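Local coordinates for aerobic respiration control sensor protein ArcB (Escherichia coli, PDB 2A0B), which senses respiratory conditions and activates the regulator ArcA through a four-step phosphorelay, this chain being the histidine-containing phosphotransfer (HPt) domain of ArcB, a four-helix bundle, at residues W100-E103 with M104-W108; E48-T52 with A53-K57; L81-Q84 with I85-D89; L11-I14 with P15-E18. All coordinates share one frame; numbering follows the deposited sequence. Where two conformers were deposited one is given.

How the contacts relate
All four contacts are local, each within one helix or at a helix end. Contact 1 lies mid-way along helix 93-122, its centre about 9 Å from that of the chain, and binds a zinc ion with two glutamates. Contact 2 is the most superficial: there helix 26-52 ends and helix 56-72 starts, and backbone bonds dominate. Contact 3, partly buried, closes helix 76-85 beside the phosphorylation site His64 with amide, hydroxyl and water chemistry, and its Leu81 packs on both glutamates of contact 1. Contact 4, also partly buried, starts helix 14-23; its centre is about 32 Å from that of contact 2, and it combines a polar cap with leucine packing.

Contact 1 (W100-E103 with M104-W108); sequences WIEE and MKEEW. With ZN (zinc ion), chain B.
Glu103 and Glu107 are brought to the same zinc ion by different first torsions. In Glu103, CG stands anti to the backbone N (chi1 -177°) and the chain runs on extended; in Glu107, CG sits between the backbone N and the carbonyl carbon (chi1 73°), again with an extended chain beyond. Four residues apart, the two side chains then lie alongside each other and point the same way, their carboxylate planes only 17° apart. Glu103 OE2 binds the zinc at 2.1 Å and Glu107 OE2 at 2.0 Å, and these two oxygens are 3.4 Å apart, a closeness explained by both binding the zinc. His77 NE2, from helix 76-85, is a further ligand. The i, i+4 pair of acidic ligands is set on one face of the long helix 93-122, one of the helices of the HPt bundle. In the backbone of the same turn, Glu107 N donates to Glu103 O at 3.1 Å, and Glu107 CG rests 3.3 Å from that same Glu103 O. One turn back, Met104 N bonds to Trp100 O at 2.9 Å. Met104 itself is buried and touches Met40 of helix 26-52. On the outer flank, Lys105 CD passes Glu102 OE1 at 3.9 Å, while Lys105 NZ makes a long, weak ion pair with Glu48.

Contact 2 (E48-T52 with A53-K57); sequences ESNLT and AQDKK
Asn50 and Asp55 are joined first through the backbone: Asp55 N donates to Asn50 O at 3.0 Å, a bond reaching back five residues. Two more main-chain bonds tie off the helix. Ala53 N donates to Ser49 O at 3.0 Å, a normal i to i+4 bond. Gln54 N meets Leu51 O at 3.0 Å from well above the carbonyl plane, 65° out of it; this is the inner, i to i+3 bond of the pair, enclosed by that from Asp55 N to Asn50 O. The positive phi of Gln54 (54°) then turns the chain off the helix.

Among the side chains, Asn50 and Asp55 lie next to each other and point the same way, with amide and carboxylate planes 83° apart. Asn50 ND2 comes within 3.0 Å of Asp55 OD2, but the N-H is badly aimed and no hydrogen bond results. The carboxylate's stronger partner is Gly58, whose backbone N is bonded by Asp55 OD1.

Carbon contacts are modest: Ala53 CB sits 3.6 Å from Ser49 O, and Gln54 CG is 3.6 Å from Leu51 O. Asn50 and Leu51 also touch Ile59 on the next helix, while Leu51 reaches Ile101 of helix 93-122. The tight connection thus pairs a Schellman motif, closing helix 26-52 with Gln54 in its positive-phi position, with an N-cap at Asp55 that opens helix 56-72 of the bundle.

Contact 3 (L81-Q84 with I85-D89); sequences LGQQ and IQSPD
Gln83, Gln86 and Ser87 meet in a polar, local contact at the C-terminal end of helix 76-85, where it gives way to the loop leading to helix 93-122. Main-chain bonds carry the last turn: Ile85 N to Leu81 O and Gln86 N to Gly82 O, both 3.0 Å. Ser87 then turns back. Its OG donates to Gln83 O at 2.8 Å from above the carbonyl plane, 35° out of it. Ser87 N reaches Gln84 O at 3.0 Å, also from above that plane. Gln83 O further receives a weak bond from Gln86 N, so the end of the helix has its carbonyls engaged by the residues that follow.

A water joins the side chains: it accepts from Gln83 NE2 at 3.2 Å and donates to Ser87 OG at 3.1 Å. The Gln83 chain bends at chi2 (69°), which turns its amide toward Gln86; the two side chains cross at a slant, their amide planes 55° apart. The amide oxygens have partners beyond the turn: Gln83 OE1 bonds to Lys67 NZ, and Gln86 OE1 bonds to ND1 of His64, the phosphorylation site. With an alanine at Gln83, the water is likely to lose its amide donor and Lys67 this acceptor.

Around the turn, Ile85 packs on Ile59 and Trp100, while Leu81 lies against Glu103 and Glu107, so the last turns of helix 76-85 touch both helix 56-72, through Ile85, and helix 93-122, through Ile85 and Leu81.

Contact 4 (L11-I14 with P15-E18); sequences LLDI and PMLE
Asp13 presents one face of its carboxylate to Met16, whose CB lies almost straight over it, 3.5 Å from Asp13 CG. On that same side, Met16 N donates a weak bond to Asp13 OD1 at 3.3 Å, arriving from above the carboxylate plane. Pro15 CD lies over neither face but beside the carboxylate, level with the group and 3.4 Å from Asp13 OD1, and the aspartate and proline side chains cross at about a right angle. What puts the carboxylate there is a first torsion with CG opposite the backbone N (chi1 -175°), which carries it forward to the N-H of Met16 at the start of the helix.

The main chain starts the helix in step with this cap. Leu17 N bonds to Asp13 O at 3.0 Å, and Glu18 N to Ile14 O at 2.8 Å. Replacing Asp13 with a leucine is likely to leave Met16 N at the first turn without its capping acceptor.

On the apolar side, Leu17 CD1 comes 4.0 Å from Leu12 CB, and Leu12, Ile14 and Leu17 all touch Trp118 of helix 93-122. Leu12 O accepts from Arg76 NE, and Asp13 shares backbone bonds with Gly74, which ties the turn to the start of helix 76-85 and the residues just before it. With Asp13 at the N-cap, and Leu12 before it meeting Leu17 in the first turn, this is an aspartate-capped helix start closed by a hydrophobic staple, opening helix 14-23.

Contact 1 (W100-E103 with M104-W108)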
loop_
_atom_site.group_PDB
_atom_site.type_symbol
_atom_site.label_atom_id
_atom_site.label_comp_id
_atom_site.label_asym_id
_atom_site.label_seq_id
_atom_site.Cartn_x
_atom_site.Cartn_y
_atom_site.Cartn_z
ATOM N N TRP A 100 -8.249 -6.658 7.446
ATOM C CA TRP A 100 -7.144 -6.107 6.581
ATOM C C TRP A 100 -7.419 -4.690 6.247
ATOM O O TRP A 100 -6.382 -3.939 6.176
ATOM C CB TRP A 100 -7.191 -6.968 5.307
ATOM C CG TRP A 100 -6.758 -8.381 5.482
ATOM C CD1 TRP A 100 -5.936 -8.938 6.393
ATOM C CD2 TRP A 100 -7.233 -9.485 4.678
ATOM N NE1 TRP A 100 -5.797 -10.288 6.197
ATOM C CE2 TRP A 100 -6.615 -10.637 5.143
ATOM C CE3 TRP A 100 -8.091 -9.521 3.569
ATOM C CZ2 TRP A 100 -6.807 -11.904 4.573
ATOM C CZ3 TRP A 100 -8.315 -10.800 3.031
ATOM C CH2 TRP A 100 -7.685 -11.930 3.514
ATOM N N ILE A 101 -8.604 -4.203 6.064
ATOM C CA ILE A 101 -8.945 -2.818 5.814
ATOM C C ILE A 101 -8.481 -1.989 6.992
ATOM O O ILE A 101 -7.869 -0.949 6.929
ATOM C CB ILE A 101 -10.385 -2.605 5.409
ATOM C CG1 ILE A 101 -10.606 -3.302 4.020
ATOM C CG2 ILE A 101 -10.779 -1.147 5.507
ATOM C CD1 ILE A 101 -12.095 -3.271 3.643
ATOM N N GLU A 102 -8.932 -2.395 8.251
ATOM C CA GLU A 102 -8.481 -1.631 9.409
ATOM C C GLU A 102 -6.985 -1.625 9.585
ATOM O O GLU A 102 -6.430 -0.590 10.006
ATOM C CB GLU A 102 -9.120 -2.364 10.645
ATOM C CG GLU A 102 -8.788 -1.598 11.918
ATOM C CD GLU A 102 -9.333 -0.207 12.070
ATOM O OE1 GLU A 102 -10.323 0.260 11.457
ATOM O OE2 GLU A 102 -8.687 0.502 12.878
ATOM N N GLU A 103 -6.249 -2.682 9.363
ATOM C CA GLU A 103 -4.823 -2.799 9.424
ATOM C C GLU A 103 -4.184 -1.746 8.449
ATOM O O GLU A 103 -3.335 -0.979 8.859
ATOM C CB GLU A 103 -4.377 -4.171 9.025
ATOM C CG GLU A 103 -2.891 -4.328 9.156
ATOM C CD GLU A 103 -2.428 -5.663 8.697
ATOM O OE1 GLU A 103 -3.203 -6.696 8.633
ATOM O OE2 GLU A 103 -1.229 -5.851 8.378
ATOM N N MET A 104 -4.752 -1.791 7.246
ATOM C CA MET A 104 -4.274 -0.750 6.266
ATOM C C MET A 104 -4.496 0.648 6.754
ATOM O O MET A 104 -3.592 1.510 6.678
ATOM C CB MET A 104 -5.084 -0.899 4.950
ATOM C CG MET A 104 -4.670 0.234 3.988
ATOM S SD MET A 104 -3.592 -0.438 2.682
ATOM C CE MET A 104 -4.868 -1.440 1.896
ATOM N N LYS A 105 -5.680 0.996 7.273
ATOM C CA LYS A 105 -6.054 2.308 7.725
ATOM C C LYS A 105 -5.083 2.763 8.815
ATOM O O LYS A 105 -4.634 3.922 8.876
ATOM C CB LYS A 105 -7.496 2.277 8.237
ATOM C CG LYS A 105 -7.917 3.589 8.919
ATOM C CD LYS A 105 -9.364 3.431 9.393
ATOM C CE LYS A 105 -10.052 4.786 9.489
ATOM N NZ LYS A 105 -11.338 4.683 10.259
ATOM N N GLU A 106 -4.828 1.851 9.757
ATOM C CA GLU A 106 -4.000 2.215 10.902
ATOM C C GLU A 106 -2.537 2.374 10.566
ATOM O O GLU A 106 -1.858 3.139 11.277
ATOM C CB GLU A 106 -4.083 1.149 12.061
ATOM C CG GLU A 106 -5.459 1.176 12.720
ATOM C CD GLU A 106 -5.604 0.107 13.839
ATOM O OE1 GLU A 106 -4.614 -0.377 14.366
ATOM O OE2 GLU A 106 -6.787 -0.174 14.071
ATOM N N GLU A 107 -1.946 1.679 9.577
ATOM C CA GLU A 107 -0.541 1.690 9.377
ATOM C C GLU A 107 -0.019 2.483 8.082
ATOM O O GLU A 107 1.210 2.570 8.183
ATOM C CB GLU A 107 0.024 0.316 9.192
ATOM C CG GLU A 107 -0.313 -0.298 7.815
ATOM C CD GLU A 107 0.375 -1.604 7.724
ATOM O OE1 GLU A 107 1.587 -1.813 7.744
ATOM O OE2 GLU A 107 -0.423 -2.591 7.695
ATOM N N TRP A 108 -0.935 2.863 7.257
ATOM C CA TRP A 108 -0.202 3.314 5.994
ATOM C C TRP A 108 0.665 4.562 6.188
ATOM O O TRP A 108 1.723 4.524 5.506
ATOM C CB TRP A 108 -1.251 3.518 4.919
ATOM C CG TRP A 108 -2.152 4.667 5.048
ATOM C CD1 TRP A 108 -3.395 4.746 5.615
ATOM C CD2 TRP A 108 -1.895 6.035 4.636
ATOM N NE1 TRP A 108 -3.950 5.970 5.559
ATOM C CE2 TRP A 108 -2.975 6.801 4.933
ATOM C CE3 TRP A 108 -0.728 6.551 3.982
ATOM C CZ2 TRP A 108 -3.079 8.178 4.669
ATOM C CZ3 TRP A 108 -0.831 7.919 3.720
ATOM C CH2 TRP A 108 -1.946 8.684 4.041
HETATM ZN ZN ZN B . 0.269 -4.419 8.257
#

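Contact 2 (E48-T52 with A53-K57)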
loop_
_atom_site.group_PDB
_atom_site.type_symbol
_atom_site.label_atom_id
_atom_site.label_comp_id
_atom_site.label_asym_id
_atom_site.label_seq_id
_atom_site.Cartn_x
_atom_site.Cartn_y
_atom_site.Cartn_z
ATOM N N GLU A 48 -13.534 1.779 3.241
ATOM C CA GLU A 48 -14.431 1.702 4.420
ATOM C C GLU A 48 -15.879 1.854 4.046
ATOM O O GLU A 48 -16.729 1.130 4.605
ATOM C CB GLU A 48 -14.095 2.810 5.420
ATOM C CG GLU A 48 -12.697 2.792 5.970
ATOM C CD GLU A 48 -12.490 1.823 7.108
ATOM O OE1 GLU A 48 -13.226 0.825 7.216
ATOM O OE2 GLU A 48 -11.580 2.113 7.906
ATOM N N SER A 49 -16.210 2.778 3.143
ATOM C CA SER A 49 -17.629 2.971 2.819
ATOM C C SER A 49 -18.148 1.742 2.090
ATOM O O SER A 49 -19.244 1.227 2.391
ATOM C CB SER A 49 -17.873 4.315 2.166
ATOM O OG SER A 49 -17.400 4.333 0.845
ATOM N N ASN A 50 -17.313 1.110 1.255
ATOM C CA ASN A 50 -17.723 -0.119 0.583
ATOM C C ASN A 50 -17.883 -1.279 1.576
ATOM O O ASN A 50 -18.779 -2.130 1.458
ATOM C CB ASN A 50 -16.699 -0.460 -0.521
ATOM C CG ASN A 50 -16.979 0.337 -1.790
ATOM O OD1 ASN A 50 -16.115 1.013 -2.359
ATOM N ND2 ASN A 50 -18.198 0.209 -2.311
ATOM N N LEU A 51 -17.033 -1.303 2.596
ATOM C CA LEU A 51 -17.107 -2.360 3.614
ATOM C C LEU A 51 -18.471 -2.194 4.317
ATOM O O LEU A 51 -19.187 -3.197 4.419
ATOM C CB LEU A 51 -15.964 -2.272 4.601
ATOM C CG LEU A 51 -15.926 -3.346 5.695
ATOM C CD1 LEU A 51 -15.858 -4.755 5.094
ATOM C CD2 LEU A 51 -14.818 -3.074 6.684
ATOM N N THR A 52 -18.816 -0.971 4.656
ATOM C CA THR A 52 -20.114 -0.737 5.335
ATOM C C THR A 52 -21.311 -1.129 4.500
ATOM O O THR A 52 -22.290 -1.748 4.956
ATOM C CB THR A 52 -20.277 0.735 5.718
ATOM O OG1 THR A 52 -19.275 1.035 6.692
ATOM C CG2 THR A 52 -21.670 1.020 6.293
ATOM N N ALA A 53 -21.292 -0.793 3.218
ATOM C CA ALA A 53 -22.344 -1.147 2.277
ATOM C C ALA A 53 -22.304 -2.607 1.879
ATOM O O ALA A 53 -23.085 -3.088 1.055
ATOM C CB ALA A 53 -22.197 -0.240 1.051
ATOM N N GLN A 54 -21.323 -3.374 2.320
ATOM C CA GLN A 54 -21.126 -4.772 1.951
ATOM C C GLN A 54 -21.073 -4.901 0.449
ATOM O O GLN A 54 -21.579 -5.851 -0.159
ATOM C CB GLN A 54 -22.187 -5.638 2.690
ATOM C CG GLN A 54 -21.882 -5.600 4.180
ATOM C CD GLN A 54 -22.528 -6.531 5.154
ATOM O OE1 GLN A 54 -22.986 -6.092 6.228
ATOM N NE2 GLN A 54 -22.582 -7.833 4.884
ATOM N N ASP A 55 -20.388 -3.946 -0.223
ATOM C CA ASP A 55 -20.282 -3.966 -1.693
ATOM C C ASP A 55 -18.979 -4.663 -2.059
ATOM O O ASP A 55 -17.904 -4.053 -2.075
ATOM C CB ASP A 55 -20.342 -2.543 -2.210
ATOM C CG ASP A 55 -20.105 -2.335 -3.688
ATOM O OD1 ASP A 55 -19.873 -3.275 -4.456
ATOM O OD2 ASP A 55 -20.130 -1.175 -4.159
ATOM N N LYS A 56 -19.001 -5.963 -2.321
ATOM C CA LYS A 56 -17.850 -6.770 -2.608
ATOM C C LYS A 56 -17.081 -6.305 -3.853
ATOM O O LYS A 56 -15.854 -6.212 -3.763
ATOM C CB LYS A 56 -18.220 -8.255 -2.742
ATOM C CG LYS A 56 -17.028 -9.089 -3.168
ATOM C CD LYS A 56 -17.450 -10.455 -3.683
ATOM C CE LYS A 56 -17.108 -11.499 -2.646
ATOM N NZ LYS A 56 -17.552 -12.863 -3.097
ATOM N N LYS A 57 -17.789 -5.936 -4.912
ATOM C CA LYS A 57 -17.097 -5.458 -6.117
ATOM C C LYS A 57 -16.347 -4.159 -5.810
ATOM O O LYS A 57 -15.245 -3.971 -6.333
ATOM C CB LYS A 57 -18.081 -5.290 -7.272
ATOM C CG LYS A 57 -17.630 -4.379 -8.401
ATOM C CD LYS A 57 -18.410 -4.631 -9.695
ATOM C CE LYS A 57 -18.290 -3.407 -10.602
ATOM N NZ LYS A 57 -17.305 -3.604 -11.703
#

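Contact 3 (L81-Q84 with I85-D89)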
loop_
_atom_site.group_PDB
_atom_site.type_symbol
_atom_site.label_atom_id
_atom_site.label_comp_id
_atom_site.label_asym_id
_atom_site.label_seq_id
_atom_site.Cartn_x
_atom_site.Cartn_y
_atom_site.Cartn_z
ATOM N N LEU A 81 -1.194 -6.392 1.397
ATOM C CA LEU A 81 -2.571 -6.236 1.943
ATOM C C LEU A 81 -3.630 -6.001 0.911
ATOM O O LEU A 81 -4.783 -6.376 0.841
ATOM C CB LEU A 81 -2.656 -5.051 2.946
ATOM C CG LEU A 81 -2.125 -5.340 4.333
ATOM C CD1 LEU A 81 -2.215 -4.043 5.119
ATOM C CD2 LEU A 81 -2.997 -6.453 4.905
ATOM N N GLY A 82 -3.231 -5.168 -0.147
ATOM C CA GLY A 82 -4.198 -4.867 -1.201
ATOM C C GLY A 82 -4.369 -6.160 -2.038
ATOM O O GLY A 82 -5.535 -6.289 -2.431
ATOM N N GLN A 83 -3.393 -6.970 -2.189
ATOM C CA GLN A 83 -3.568 -8.251 -2.898
ATOM C C GLN A 83 -4.592 -9.122 -2.145
ATOM O O GLN A 83 -5.525 -9.638 -2.770
ATOM C CB GLN A 83 -2.236 -8.950 -3.047
ATOM C CG GLN A 83 -2.362 -10.390 -3.523
ATOM C CD GLN A 83 -2.841 -10.473 -4.949
ATOM O OE1 GLN A 83 -2.874 -9.486 -5.677
ATOM N NE2 GLN A 83 -3.257 -11.670 -5.394
ATOM N N GLN A 84 -4.417 -9.177 -0.801
ATOM C CA GLN A 84 -5.424 -9.989 -0.055
ATOM C C GLN A 84 -6.797 -9.407 -0.165
ATOM O O GLN A 84 -7.782 -10.149 -0.421
ATOM C CB GLN A 84 -4.995 -10.030 1.436
ATOM C CG GLN A 84 -3.745 -10.834 1.660
ATOM C CD GLN A 84 -3.043 -10.566 2.983
ATOM O OE1 GLN A 84 -1.925 -11.023 3.176
ATOM N NE2 GLN A 84 -3.558 -9.758 3.886
ATOM N N ILE A 85 -7.042 -8.102 -0.045
ATOM C CA ILE A 85 -8.295 -7.431 -0.159
ATOM C C ILE A 85 -8.985 -7.673 -1.504
ATOM O O ILE A 85 -10.180 -7.851 -1.625
ATOM C CB ILE A 85 -8.187 -5.909 0.129
ATOM C CG1 ILE A 85 -7.814 -5.778 1.643
ATOM C CG2 ILE A 85 -9.443 -5.158 -0.138
ATOM C CD1 ILE A 85 -7.312 -4.413 2.075
ATOM N N GLN A 86 -8.134 -7.728 -2.583
ATOM C CA GLN A 86 -8.801 -7.982 -3.871
ATOM C C GLN A 86 -8.900 -9.441 -4.159
ATOM O O GLN A 86 -9.232 -9.784 -5.340
ATOM C CB GLN A 86 -7.997 -7.225 -4.999
ATOM C CG GLN A 86 -6.681 -7.831 -5.294
ATOM C CD GLN A 86 -6.059 -7.611 -6.688
ATOM O OE1 GLN A 86 -6.196 -6.537 -7.224
ATOM N NE2 GLN A 86 -5.380 -8.600 -7.209
ATOM N N SER A 87 -8.795 -10.393 -3.216
ATOM C CA SER A 87 -8.808 -11.817 -3.513
ATOM C C SER A 87 -9.967 -12.557 -2.796
ATOM O O SER A 87 -9.623 -13.319 -1.883
ATOM C CB SER A 87 -7.489 -12.457 -3.167
ATOM O OG SER A 87 -6.421 -11.986 -3.947
ATOM N N PRO A 88 -11.173 -12.395 -3.245
ATOM C CA PRO A 88 -12.352 -13.013 -2.596
ATOM C C PRO A 88 -12.348 -14.507 -2.800
ATOM O O PRO A 88 -13.147 -15.189 -2.119
ATOM C CB PRO A 88 -13.568 -12.323 -3.146
ATOM C CG PRO A 88 -13.116 -11.791 -4.481
ATOM C CD PRO A 88 -11.660 -11.488 -4.320
ATOM N N ASP A 89 -11.455 -15.105 -3.568
ATOM C CA ASP A 89 -11.273 -16.524 -3.715
ATOM C C ASP A 89 -10.653 -17.162 -2.473
ATOM O O ASP A 89 -10.657 -18.384 -2.308
ATOM C CB ASP A 89 -10.373 -16.833 -4.930
ATOM C CG ASP A 89 -9.041 -16.069 -4.910
ATOM O OD1 ASP A 89 -9.080 -14.846 -5.096
ATOM O OD2 ASP A 89 -7.978 -16.667 -4.769
HETATM O O HOH W 1 -4.114 -13.832 -3.156
#

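Contact 4 (L11-I14 with P15-E18)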
loop_
_atom_site.group_PDB
_atom_site.type_symbol
_atom_site.label_atom_id
_atom_site.label_comp_id
_atom_site.label_asym_id
_atom_site.label_seq_id
_atom_site.Cartn_x
_atom_site.Cartn_y
_atom_site.Cartn_z
ATOM N N LEU A 11 8.676 -4.093 5.227
ATOM C CA LEU A 11 7.668 -3.214 4.721
ATOM C C LEU A 11 8.045 -2.736 3.237
ATOM O O LEU A 11 7.097 -2.288 2.681
ATOM C CB LEU A 11 7.504 -1.956 5.584
ATOM C CG LEU A 11 7.067 -2.274 7.087
ATOM C CD1 LEU A 11 7.019 -0.973 7.830
ATOM C CD2 LEU A 11 5.674 -2.898 6.985
ATOM N N LEU A 12 9.330 -2.822 3.015
ATOM C CA LEU A 12 9.633 -2.212 1.647
ATOM C C LEU A 12 10.158 -3.272 0.736
ATOM O O LEU A 12 10.708 -4.293 1.087
ATOM C CB LEU A 12 10.812 -1.234 1.860
ATOM C CG LEU A 12 10.572 -0.133 2.914
ATOM C CD1 LEU A 12 11.839 0.724 3.036
ATOM C CD2 LEU A 12 9.313 0.621 2.596
ATOM N N ASP A 13 10.105 -2.958 -0.603
ATOM C CA ASP A 13 10.753 -3.847 -1.555
ATOM C C ASP A 13 12.174 -3.318 -1.827
ATOM O O ASP A 13 12.324 -2.438 -2.733
ATOM C CB ASP A 13 9.946 -3.870 -2.848
ATOM C CG ASP A 13 10.479 -4.868 -3.866
ATOM O OD1 ASP A 13 11.572 -5.398 -3.788
ATOM O OD2 ASP A 13 9.602 -5.129 -4.739
ATOM N N ILE A 14 13.132 -3.672 -1.026
ATOM C CA ILE A 14 14.492 -3.130 -1.083
ATOM C C ILE A 14 15.200 -3.414 -2.400
ATOM O O ILE A 14 15.705 -2.408 -2.954
ATOM C CB ILE A 14 15.364 -3.553 0.112
ATOM C CG1 ILE A 14 14.576 -3.183 1.376
ATOM C CG2 ILE A 14 16.695 -2.797 0.046
ATOM C CD1 ILE A 14 14.321 -1.715 1.542
ATOM N N PRO A 15 15.138 -4.584 -2.950
ATOM C CA PRO A 15 15.784 -4.853 -4.266
ATOM C C PRO A 15 15.200 -3.899 -5.316
ATOM O O PRO A 15 16.011 -3.345 -6.113
ATOM C CB PRO A 15 15.434 -6.284 -4.587
ATOM C CG PRO A 15 15.440 -6.909 -3.181
ATOM C CD PRO A 15 14.652 -5.875 -2.399
ATOM N N MET A 16 13.916 -3.708 -5.409
ATOM C CA MET A 16 13.296 -2.841 -6.412
ATOM C C MET A 16 13.739 -1.416 -6.163
ATOM O O MET A 16 14.129 -0.631 -7.064
ATOM C CB MET A 16 11.769 -2.958 -6.459
ATOM C CG MET A 16 11.076 -1.913 -7.339
ATOM S SD MET A 16 10.731 -0.395 -6.438
ATOM C CE MET A 16 9.370 0.317 -7.352
ATOM N N LEU A 17 13.706 -0.928 -4.901
ATOM C CA LEU A 17 14.079 0.431 -4.600
ATOM C C LEU A 17 15.559 0.691 -4.916
ATOM O O LEU A 17 15.817 1.834 -5.358
ATOM C CB LEU A 17 13.774 0.736 -3.093
ATOM C CG LEU A 17 12.257 0.839 -2.922
ATOM C CD1 LEU A 17 12.016 0.708 -1.374
ATOM C CD2 LEU A 17 11.628 2.146 -3.356
ATOM N N GLU A 18 16.432 -0.258 -4.664
ATOM C CA GLU A 18 17.854 -0.015 -4.900
ATOM C C GLU A 18 18.051 0.069 -6.447
ATOM O O GLU A 18 18.828 0.971 -6.831
ATOM C CB GLU A 18 18.713 -1.093 -4.295
ATOM C CG GLU A 18 18.793 -0.789 -2.781
ATOM C CD GLU A 18 19.796 -1.622 -2.021
ATOM O OE1 GLU A 18 20.477 -2.510 -2.565
ATOM O OE2 GLU A 18 19.929 -1.335 -0.795
#